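Local coordinates for uncharacterized protein (Wolinella succinogenes, PDB 3JYG), which is of unknown function but belongs to the 6-pyruvoyl tetrahydropterin synthase family and binds a zinc ion on one face of its beta sheet, at residues Phe11-Gly16 with Arg71-Val76; Tyr15-Trp20 with His40-Lys45; Leu94-Asp99 with Glu116-Glu121. All coordinates share one frame; numbering follows the deposited sequence.

In the fold
Strand 3-17, near the N terminus, starts both interaction 1 and interaction 2, which share Y15 and G16; a single strand can thus serve two contacts at once. Interaction 2 closes the shorter loop, 21-39, by pairing the end of this strand with neighbouring strand 40-52. Interaction 1 reaches further along the chain, past that loop and strand 40-52, to set helix 67-77 against the sheet; the two contacts touch through the salt bridge D12-K45. Interaction 3 opens only after interaction 1 has closed. Its centre lies about 24 Å from each of the other centres, and it joins the two loops flanking strands 103-105 and 110-113.

Interaction 1. Residues Phe11-Gly16 with Arg71-Val76; sequences FDFCYG and RFIDEV
F13 of strand 11-16 faces I73 of helix 71-76 across two nearly parallel segments, whose axes lie 15° apart and approach to 8.6 Å. The CA atoms of F13 and I73, 7.0 Å apart, mark the nearest point of the backbones. One methyl group does most of the touching: I73 CG2 sits against the base of the F13 side chain, 3.6 Å from F13 CD1 and a little further from its CB and CG, and it comes to the ring obliquely. The two side chains cross at about a right angle. In I73, CG2 stands anti to the backbone N, which carries this branch to F13, whereas CG1 lies beside the N and looks toward F11. There the approach is looser, F11 CB to I73 CG1 being 4.4 Å, and the F11 ring leads away to meet F69 edge-to-face.

Beside this apolar patch the contact turns polar. No direct hydrogen bond joins the segments; instead two waters each donate to both D12 O and D74 OD1, so that two bridges run side by side. One water lies 2.8 Å from D12 O, the other 2.8 Å from D74 OD1. The D12 side chain sets out away from the helix, its carboxylate held by K45 and by K173 of the second subunit.

Helix 67-77 thus lies over one face of the sheet, as helices do in the tunnelling fold of this family. The chemistry is divided: buried I73 and F13 supply the direct apolar contact, while an exposed carboxylate and a strand carbonyl are matched by water. With D74 ionised, as is likely, both atoms are acceptors, and the waters probably supply the hydrogens.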
loop_
_atom_site.group_PDB
_atom_site.type_symbol
_atom_site.label_atom_id
_atom_site.label_comp_id
_atom_site.label_asym_id
_atom_site.label_seq_id
_atom_site.Cartn_x
_atom_site.Cartn_y
_atom_site.Cartn_z
ATOM N N PHE A 11 -6.543 -9.047 7.111
ATOM C CA PHE A 11 -7.032 -10.371 7.536
ATOM C C PHE A 11 -6.675 -11.396 6.455
ATOM O O PHE A 11 -7.005 -11.201 5.284
ATOM C CB PHE A 11 -8.535 -10.356 7.754
ATOM C CG PHE A 11 -9.006 -9.260 8.656
ATOM C CD1 PHE A 11 -9.288 -7.985 8.143
ATOM C CD2 PHE A 11 -9.166 -9.490 10.022
ATOM C CE1 PHE A 11 -9.761 -6.969 8.991
ATOM C CE2 PHE A 11 -9.637 -8.473 10.869
ATOM C CZ PHE A 11 -9.905 -7.219 10.348
ATOM N N ASP A 12 -5.955 -12.444 6.840
ATOM C CA ASP A 12 -5.435 -13.432 5.894
ATOM C C ASP A 12 -6.200 -14.756 5.963
ATOM O O ASP A 12 -6.700 -15.116 7.021
ATOM C CB ASP A 12 -3.946 -13.685 6.204
ATOM C CG ASP A 12 -3.130 -12.408 6.165
ATOM O OD1 ASP A 12 -2.490 -12.065 7.177
ATOM O OD2 ASP A 12 -3.155 -11.708 5.144
ATOM N N PHE A 13 -6.306 -15.464 4.830
ATOM C CA PHE A 13 -6.881 -16.817 4.759
ATOM C C PHE A 13 -6.458 -17.487 3.466
ATOM O O PHE A 13 -6.017 -16.830 2.530
ATOM C CB PHE A 13 -8.429 -16.869 4.901
ATOM C CG PHE A 13 -9.215 -16.240 3.729
ATOM C CD1 PHE A 13 -9.300 -14.852 3.596
ATOM C CD2 PHE A 13 -9.885 -17.042 2.787
ATOM C CE1 PHE A 13 -10.019 -14.257 2.572
ATOM C CE2 PHE A 13 -10.602 -16.451 1.723
ATOM C CZ PHE A 13 -10.690 -15.053 1.631
ATOM N N CYS A 14 -6.580 -18.805 3.438
ATOM C CA CYS A 14 -6.282 -19.614 2.250
ATOM C C CYS A 14 -7.575 -20.258 1.785
ATOM O O CYS A 14 -8.396 -20.637 2.616
ATOM C CB CYS A 14 -5.221 -20.692 2.564
ATOM S SG CYS A 14 -3.783 -20.072 3.433
ATOM N N TYR A 15 -7.753 -20.399 0.472
ATOM C CA TYR A 15 -8.988 -20.983 -0.038
ATOM C C TYR A 15 -8.706 -21.602 -1.398
ATOM O O TYR A 15 -7.717 -21.254 -2.014
ATOM C CB TYR A 15 -10.107 -19.919 -0.152
ATOM C CG TYR A 15 -9.755 -18.762 -1.097
ATOM C CD1 TYR A 15 -8.794 -17.794 -0.735
ATOM C CD2 TYR A 15 -10.388 -18.634 -2.354
ATOM C CE1 TYR A 15 -8.462 -16.746 -1.585
ATOM C CE2 TYR A 15 -10.064 -17.569 -3.214
ATOM C CZ TYR A 15 -9.091 -16.636 -2.830
ATOM O OH TYR A 15 -8.770 -15.552 -3.655
ATOM N N GLY A 16 -9.594 -22.482 -1.856
ATOM C CA GLY A 16 -9.589 -22.902 -3.273
ATOM C C GLY A 16 -10.758 -22.233 -3.999
ATOM O O GLY A 16 -11.738 -21.818 -3.361
ATOM N N ARG A 71 -13.153 -13.354 13.102
ATOM C CA ARG A 71 -13.736 -14.643 13.432
ATOM C C ARG A 71 -14.453 -15.218 12.218
ATOM O O ARG A 71 -14.283 -16.382 11.899
ATOM C CB ARG A 71 -14.690 -14.517 14.612
ATOM C CG ARG A 71 -14.886 -15.851 15.379
ATOM C CD ARG A 71 -15.754 -15.648 16.635
ATOM N NE ARG A 71 -16.950 -14.918 16.245
ATOM C CZ ARG A 71 -17.894 -14.461 17.065
ATOM N NH1 ARG A 71 -17.825 -14.667 18.380
ATOM N NH2 ARG A 71 -18.915 -13.791 16.549
ATOM N N PHE A 72 -15.254 -14.392 11.566
ATOM C CA PHE A 72 -15.889 -14.744 10.303
ATOM C C PHE A 72 -14.927 -15.278 9.209
ATOM O O PHE A 72 -15.118 -16.379 8.702
ATOM C CB PHE A 72 -16.726 -13.573 9.774
ATOM C CG PHE A 72 -17.329 -13.849 8.428
ATOM C CD1 PHE A 72 -18.461 -14.660 8.313
ATOM C CD2 PHE A 72 -16.732 -13.373 7.268
ATOM C CE1 PHE A 72 -19.024 -14.951 7.068
ATOM C CE2 PHE A 72 -17.290 -13.683 6.004
ATOM C CZ PHE A 72 -18.441 -14.472 5.918
ATOM N N ILE A 73 -13.879 -14.543 8.893
ATOM C CA ILE A 73 -12.867 -15.019 7.958
ATOM C C ILE A 73 -12.292 -16.371 8.413
ATOM O O ILE A 73 -12.163 -17.296 7.596
ATOM C CB ILE A 73 -11.709 -13.971 7.800
ATOM C CG1 ILE A 73 -12.219 -12.644 7.196
ATOM C CG2 ILE A 73 -10.515 -14.535 6.989
ATOM C CD1 ILE A 73 -12.837 -12.734 5.841
ATOM N N ASP A 74 -11.943 -16.466 9.699
ATOM C CA ASP A 74 -11.268 -17.647 10.276
ATOM C C ASP A 74 -12.213 -18.874 10.287
ATOM O O ASP A 74 -11.813 -20.006 9.935
ATOM C CB ASP A 74 -10.765 -17.344 11.708
ATOM C CG ASP A 74 -9.497 -16.436 11.750
ATOM O OD1 ASP A 74 -8.926 -16.055 10.685
ATOM O OD2 ASP A 74 -9.075 -16.066 12.888
ATOM N N GLU A 75 -13.470 -18.643 10.676
ATOM C CA GLU A 75 -14.415 -19.727 10.910
ATOM C C GLU A 75 -15.173 -20.142 9.674
ATOM O O GLU A 75 -15.593 -21.316 9.569
ATOM C CB GLU A 75 -15.352 -19.422 12.092
ATOM C CG GLU A 75 -14.536 -19.487 13.395
ATOM C CD GLU A 75 -15.294 -19.187 14.648
ATOM O OE1 GLU A 75 -16.525 -19.044 14.595
ATOM O OE2 GLU A 75 -14.632 -19.087 15.720
ATOM N N VAL A 76 -15.339 -19.194 8.737
ATOM C CA VAL A 76 -16.153 -19.446 7.543
ATOM C C VAL A 76 -15.379 -19.679 6.243
ATOM O O VAL A 76 -15.721 -20.617 5.502
ATOM C CB VAL A 76 -17.268 -18.369 7.335
ATOM C CG1 VAL A 76 -18.048 -18.635 6.010
ATOM C CG2 VAL A 76 -18.212 -18.342 8.604
HETATM O O HOH W 1 -7.709 -17.329 8.404
HETATM O O HOH W 2 -8.222 -13.690 9.387
#

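Interaction 2. Residues Tyr15-Trp20 with His40-Lys45. With ZN (zinc ion), chain G.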
loop_
_atom_site.group_PDB
_atom_site.type_symbol
_atom_site.label_atom_id
_atom_site.label_comp_id
_atom_site.label_asym_id
_atom_site.label_seq_id
_atom_site.Cartn_x
_atom_site.Cartn_y
_atom_site.Cartn_z
ATOM N N TYR A 15 -7.753 -20.399 0.472
ATOM C CA TYR A 15 -8.988 -20.983 -0.038
ATOM C C TYR A 15 -8.706 -21.602 -1.398
ATOM O O TYR A 15 -7.717 -21.254 -2.014
ATOM C CB TYR A 15 -10.107 -19.919 -0.152
ATOM C CG TYR A 15 -9.755 -18.762 -1.097
ATOM C CD1 TYR A 15 -8.794 -17.794 -0.735
ATOM C CD2 TYR A 15 -10.388 -18.634 -2.354
ATOM C CE1 TYR A 15 -8.462 -16.746 -1.585
ATOM C CE2 TYR A 15 -10.064 -17.569 -3.214
ATOM C CZ TYR A 15 -9.091 -16.636 -2.830
ATOM O OH TYR A 15 -8.770 -15.552 -3.655
ATOM N N GLY A 16 -9.594 -22.482 -1.856
ATOM C CA GLY A 16 -9.589 -22.902 -3.273
ATOM C C GLY A 16 -10.758 -22.233 -3.999
ATOM O O GLY A 16 -11.738 -21.818 -3.361
ATOM N N HIS A 17 -10.650 -22.087 -5.320
ATOM C CA HIS A 17 -11.775 -21.629 -6.085
ATOM C C HIS A 17 -11.508 -21.908 -7.545
ATOM O O HIS A 17 -10.443 -22.453 -7.910
ATOM C CB HIS A 17 -12.094 -20.121 -5.811
ATOM C CG HIS A 17 -11.263 -19.132 -6.594
ATOM N ND1 HIS A 17 -11.740 -17.886 -6.946
ATOM C CD2 HIS A 17 -9.995 -19.193 -7.070
ATOM C CE1 HIS A 17 -10.807 -17.225 -7.608
ATOM N NE2 HIS A 17 -9.740 -18.001 -7.700
ATOM N N ARG A 18 -12.493 -21.545 -8.359
ATOM C CA ARG A 18 -12.261 -21.342 -9.770
ATOM C C ARG A 18 -13.207 -20.228 -10.254
ATOM O O ARG A 18 -14.279 -20.024 -9.686
ATOM C CB ARG A 18 -12.457 -22.656 -10.554
ATOM C CG ARG A 18 -13.873 -22.968 -10.955
ATOM C CD ARG A 18 -13.948 -24.242 -11.815
ATOM N NE ARG A 18 -15.248 -24.353 -12.490
ATOM C CZ ARG A 18 -15.409 -24.463 -13.813
ATOM N NH1 ARG A 18 -14.359 -24.456 -14.658
ATOM N NH2 ARG A 18 -16.639 -24.592 -14.299
ATOM N N VAL A 19 -12.783 -19.537 -11.300
ATOM C CA VAL A 19 -13.549 -18.459 -11.912
ATOM C C VAL A 19 -14.064 -19.040 -13.207
ATOM O O VAL A 19 -13.347 -19.069 -14.191
ATOM C CB VAL A 19 -12.633 -17.269 -12.235
ATOM C CG1 VAL A 19 -13.448 -16.098 -12.828
ATOM C CG2 VAL A 19 -11.895 -16.830 -10.961
ATOM N N TRP A 20 -15.301 -19.503 -13.179
ATOM C CA TRP A 20 -15.803 -20.450 -14.186
ATOM C C TRP A 20 -16.077 -19.708 -15.505
ATOM O O TRP A 20 -15.952 -20.269 -16.574
ATOM C CB TRP A 20 -17.039 -21.201 -13.641
ATOM C CG TRP A 20 -18.277 -20.341 -13.325
ATOM C CD1 TRP A 20 -18.699 -19.886 -12.075
ATOM C CD2 TRP A 20 -19.252 -19.862 -14.279
ATOM N NE1 TRP A 20 -19.870 -19.159 -12.220
ATOM C CE2 TRP A 20 -20.226 -19.130 -13.553
ATOM C CE3 TRP A 20 -19.395 -19.998 -15.687
ATOM C CZ2 TRP A 20 -21.339 -18.509 -14.187
ATOM C CZ3 TRP A 20 -20.490 -19.403 -16.307
ATOM C CH2 TRP A 20 -21.450 -18.672 -15.550
ATOM N N HIS A 40 -8.188 -24.252 -8.508
ATOM C CA HIS A 40 -6.902 -23.822 -7.920
ATOM C C HIS A 40 -7.155 -23.170 -6.561
ATOM O O HIS A 40 -8.175 -23.436 -5.918
ATOM C CB HIS A 40 -6.116 -22.906 -8.899
ATOM C CG HIS A 40 -6.823 -21.634 -9.246
ATOM N ND1 HIS A 40 -7.842 -21.575 -10.169
ATOM C CD2 HIS A 40 -6.649 -20.359 -8.797
ATOM C CE1 HIS A 40 -8.280 -20.329 -10.265
ATOM N NE2 HIS A 40 -7.554 -19.566 -9.459
ATOM N N GLY A 41 -6.227 -22.340 -6.117
ATOM C CA GLY A 41 -6.350 -21.698 -4.816
ATOM C C GLY A 41 -5.408 -20.523 -4.709
ATOM O O GLY A 41 -4.646 -20.238 -5.660
ATOM N N HIS A 42 -5.448 -19.892 -3.531
ATOM C CA HIS A 42 -4.775 -18.632 -3.241
ATOM C C HIS A 42 -4.575 -18.428 -1.771
ATOM O O HIS A 42 -5.319 -18.965 -0.969
ATOM C CB HIS A 42 -5.662 -17.483 -3.686
ATOM C CG HIS A 42 -5.798 -17.405 -5.151
ATOM N ND1 HIS A 42 -4.716 -17.205 -5.984
ATOM C CD2 HIS A 42 -6.879 -17.543 -5.949
ATOM C CE1 HIS A 42 -5.132 -17.211 -7.232
ATOM N NE2 HIS A 42 -6.440 -17.389 -7.232
ATOM N N GLN A 43 -3.556 -17.644 -1.428
ATOM C CA GLN A 43 -3.488 -16.955 -0.148
ATOM C C GLN A 43 -4.179 -15.595 -0.353
ATOM O O GLN A 43 -3.734 -14.792 -1.153
ATOM C CB GLN A 43 -2.005 -16.760 0.237
ATOM C CG GLN A 43 -1.730 -15.991 1.509
ATOM C CD GLN A 43 -2.279 -16.666 2.744
ATOM O OE1 GLN A 43 -2.506 -17.883 2.762
ATOM N NE2 GLN A 43 -2.494 -15.881 3.789
ATOM N N GLY A 44 -5.286 -15.376 0.341
ATOM C CA GLY A 44 -6.076 -14.166 0.202
ATOM C C GLY A 44 -5.752 -13.202 1.323
ATOM O O GLY A 44 -5.458 -13.621 2.450
ATOM N N LYS A 45 -5.782 -11.914 1.028
ATOM C CA LYS A 45 -5.716 -10.945 2.123
ATOM C C LYS A 45 -6.824 -9.908 1.994
ATOM O O LYS A 45 -6.947 -9.282 0.951
ATOM C CB LYS A 45 -4.337 -10.291 2.158
ATOM C CG LYS A 45 -4.157 -9.237 3.265
ATOM C CD LYS A 45 -2.794 -8.489 3.055
ATOM C CE LYS A 45 -1.608 -9.398 3.234
ATOM N NZ LYS A 45 -1.460 -9.643 4.726
HETATM ZN ZN ZN G . -7.816 -17.486 -8.946
HETATM O O HOH W 3 -8.590 -15.123 -8.742
HETATM O O HOH W 4 -6.105 -16.662 -10.382
#
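H17 meets H40 and H42 in an antiparallel strand pairing that carries a zinc site, at the point where strand 3-17 ends and strand 40-52 begins. Y15-H42 and H17-H40 are hydrogen-bonded pairs, and each makes two backbone bonds. Between them G16 and G41 form a non-hydrogen-bonded pair whose CA atoms close to 3.8 Å. In the H17 N to H40 O bond, 2.9 Å long, the donor H17 N stands 42° out of the carbonyl plane of H40. This register places Y15, H17, H40 and H42 on one face of the sheet, giving a three-histidine zinc site. NE2 of H40 and NE2 of H42 bind zinc at 2.2 Å, and the bond from H17 NE2 is slightly longer; two waters complete five ligands. The edge of the H17 ring is directed, offset, toward the face of H40, with planes 70° apart. Y15 CE2 lies over a face of the H17 ring, toward its rim, while Y15 CE1 rests 3.6 Å from H42 CB. In the second shell, H38 O accepts a hydrogen bond from H40 ND1, and P139 O a weak one from H17 ND1.

Interaction 3. Residues Leu94-Asp99 with Glu116-Glu121; sequences LPHFAD and ERIKGE
R117 reaches across to H96 and D99 with its guanidinium edge. Its NH1 donates to H96 O at 2.9 Å in a nearly straight bond, 167° at the hydrogen, with the carbonyl oxygen close to the guanidinium plane. Tip to tip with D99 it forms a salt bridge: NH2 meets D99 OD2 on the syn side at 3.3 Å, and both NH1 and NH2 make weak bonds to D99 OD1. Carboxylate and guanidinium are turned 58° apart, so the pairing is not a flat two-pronged one. Beside the salt bridge a water accepts from D99 N at 3.1 Å and, weakly, from R117 NH1. The aliphatic part of R117 passes the F97 ring, though its exact placement there is doubtful.

Next to this polar grip I118 supplies the apolar part. Its CG2 touches H96 CB and F97 CE1, each at 3.7 Å, so that one methyl serves two successive residues. Further along, the H96 ring and the E121 carboxylate come tip to tip, H96 NE2 lying 3.2 Å from E121 OE2.

In the second shell, S101 N donates to D99 OD1. A type II turn from I118 to E121, with G120 at a positive phi, brings E121 round toward H96.

Y129 of helix 123-131 backs the contact: its hydroxyl is hydrogen-bonded to H96 ND1, and its ring meets F97 edge-to-face. L126 of the same helix touches I118, and V113 of strand 110-113 touches F97. Thus the loop between helix 90-93 and strand 103-105 is joined to the loop between strand 110-113 and helix 123-131.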
loop_
_atom_site.group_PDB
_atom_site.type_symbol
_atom_site.label_atom_id
_atom_site.label_comp_id
_atom_site.label_asym_id
_atom_site.label_seq_id
_atom_site.Cartn_x
_atom_site.Cartn_y
_atom_site.Cartn_z
ATOM N N LEU A 94 -20.602 -31.215 -6.342
ATOM C CA LEU A 94 -21.530 -31.522 -5.228
ATOM C C LEU A 94 -22.747 -32.384 -5.655
ATOM O O LEU A 94 -23.892 -31.931 -5.545
ATOM C CB LEU A 94 -22.016 -30.224 -4.538
ATOM C CG LEU A 94 -20.978 -29.349 -3.817
ATOM C CD1 LEU A 94 -20.383 -28.366 -4.864
ATOM C CD2 LEU A 94 -21.599 -28.595 -2.608
ATOM N N PRO A 95 -22.494 -33.631 -6.135
ATOM C CA PRO A 95 -23.551 -34.472 -6.703
ATOM C C PRO A 95 -24.710 -34.792 -5.752
ATOM O O PRO A 95 -25.851 -34.914 -6.218
ATOM C CB PRO A 95 -22.786 -35.747 -7.133
ATOM C CG PRO A 95 -21.598 -35.823 -6.221
ATOM C CD PRO A 95 -21.182 -34.334 -6.174
ATOM N N HIS A 96 -24.450 -34.864 -4.439
ATOM C CA HIS A 96 -25.492 -35.123 -3.452
ATOM C C HIS A 96 -26.436 -33.961 -3.264
ATOM O O HIS A 96 -27.423 -34.096 -2.555
ATOM C CB HIS A 96 -24.876 -35.492 -2.086
ATOM C CG HIS A 96 -24.106 -36.773 -2.103
ATOM N ND1 HIS A 96 -22.831 -36.866 -2.626
ATOM C CD2 HIS A 96 -24.436 -38.021 -1.690
ATOM C CE1 HIS A 96 -22.401 -38.112 -2.514
ATOM N NE2 HIS A 96 -23.354 -38.830 -1.942
ATOM N N PHE A 97 -26.097 -32.805 -3.849
ATOM C CA PHE A 97 -26.859 -31.569 -3.697
ATOM C C PHE A 97 -27.078 -30.954 -5.087
ATOM O O PHE A 97 -27.107 -29.730 -5.243
ATOM C CB PHE A 97 -26.099 -30.577 -2.777
ATOM C CG PHE A 97 -25.932 -31.070 -1.355
ATOM C CD1 PHE A 97 -24.795 -31.791 -0.978
ATOM C CD2 PHE A 97 -26.936 -30.848 -0.415
ATOM C CE1 PHE A 97 -24.654 -32.285 0.316
ATOM C CE2 PHE A 97 -26.807 -31.310 0.875
ATOM C CZ PHE A 97 -25.660 -32.033 1.255
ATOM N N ALA A 98 -27.226 -31.802 -6.100
ATOM C CA ALA A 98 -27.313 -31.319 -7.489
ATOM C C ALA A 98 -28.545 -30.416 -7.720
ATOM O O ALA A 98 -28.517 -29.532 -8.567
ATOM C CB ALA A 98 -27.291 -32.501 -8.489
ATOM N N ASP A 99 -29.588 -30.582 -6.899
ATOM C CA ASP A 99 -30.788 -29.755 -7.047
ATOM C C ASP A 99 -30.645 -28.413 -6.336
ATOM O O ASP A 99 -31.525 -27.558 -6.436
ATOM C CB ASP A 99 -32.054 -30.510 -6.584
ATOM C CG ASP A 99 -32.164 -30.668 -5.059
ATOM O OD1 ASP A 99 -31.320 -30.168 -4.271
ATOM O OD2 ASP A 99 -33.140 -31.327 -4.645
ATOM N N GLU A 116 -27.659 -33.051 7.211
ATOM C CA GLU A 116 -28.717 -34.078 7.338
ATOM C C GLU A 116 -28.863 -34.926 6.091
ATOM O O GLU A 116 -29.062 -36.131 6.193
ATOM C CB GLU A 116 -30.077 -33.461 7.697
ATOM C CG GLU A 116 -30.113 -32.843 9.107
ATOM C CD GLU A 116 -30.006 -33.894 10.219
ATOM O OE1 GLU A 116 -30.594 -35.011 10.075
ATOM O OE2 GLU A 116 -29.320 -33.604 11.235
ATOM N N ARG A 117 -28.750 -34.334 4.917
ATOM C CA ARG A 117 -29.015 -35.129 3.735
ATOM C C ARG A 117 -27.882 -36.108 3.335
ATOM O O ARG A 117 -28.119 -37.032 2.554
ATOM C CB ARG A 117 -29.607 -34.273 2.585
ATOM C CG ARG A 117 -28.670 -33.760 1.491
ATOM C CD ARG A 117 -29.257 -33.926 0.016
ATOM N NE ARG A 117 -30.525 -33.233 -0.297
ATOM C CZ ARG A 117 -30.822 -32.647 -1.470
ATOM N NH1 ARG A 117 -29.958 -32.638 -2.478
ATOM N NH2 ARG A 117 -32.000 -32.045 -1.641
ATOM N N ILE A 118 -26.685 -35.947 3.928
ATOM C CA ILE A 118 -25.533 -36.854 3.663
ATOM C C ILE A 118 -25.062 -37.650 4.884
ATOM O O ILE A 118 -23.938 -38.181 4.922
ATOM C CB ILE A 118 -24.314 -36.111 3.058
ATOM C CG1 ILE A 118 -23.963 -34.877 3.912
ATOM C CG2 ILE A 118 -24.592 -35.781 1.594
ATOM C CD1 ILE A 118 -22.802 -34.082 3.394
ATOM N N LYS A 119 -25.921 -37.690 5.890
ATOM C CA LYS A 119 -25.722 -38.462 7.096
ATOM C C LYS A 119 -25.503 -39.915 6.677
ATOM O O LYS A 119 -26.187 -40.432 5.778
ATOM C CB LYS A 119 -26.993 -38.350 7.900
ATOM C CG LYS A 119 -26.843 -38.252 9.380
ATOM C CD LYS A 119 -28.231 -38.471 10.020
ATOM C CE LYS A 119 -29.036 -39.501 9.224
ATOM N NZ LYS A 119 -30.054 -40.229 10.034
ATOM N N GLY A 120 -24.535 -40.561 7.289
ATOM C CA GLY A 120 -24.184 -41.931 6.880
ATOM C C GLY A 120 -23.317 -42.093 5.629
ATOM O O GLY A 120 -22.979 -43.219 5.269
ATOM N N GLU A 121 -22.973 -40.998 4.939
ATOM C CA GLU A 121 -21.963 -41.046 3.882
ATOM C C GLU A 121 -20.590 -41.258 4.521
ATOM O O GLU A 121 -20.402 -40.955 5.699
ATOM C CB GLU A 121 -21.933 -39.749 3.060
ATOM C CG GLU A 121 -23.143 -39.459 2.192
ATOM C CD GLU A 121 -23.264 -40.377 0.979
ATOM O OE1 GLU A 121 -22.243 -40.863 0.472
ATOM O OE2 GLU A 121 -24.394 -40.613 0.517
HETATM O O HOH W 5 -30.110 -33.091 -5.244
#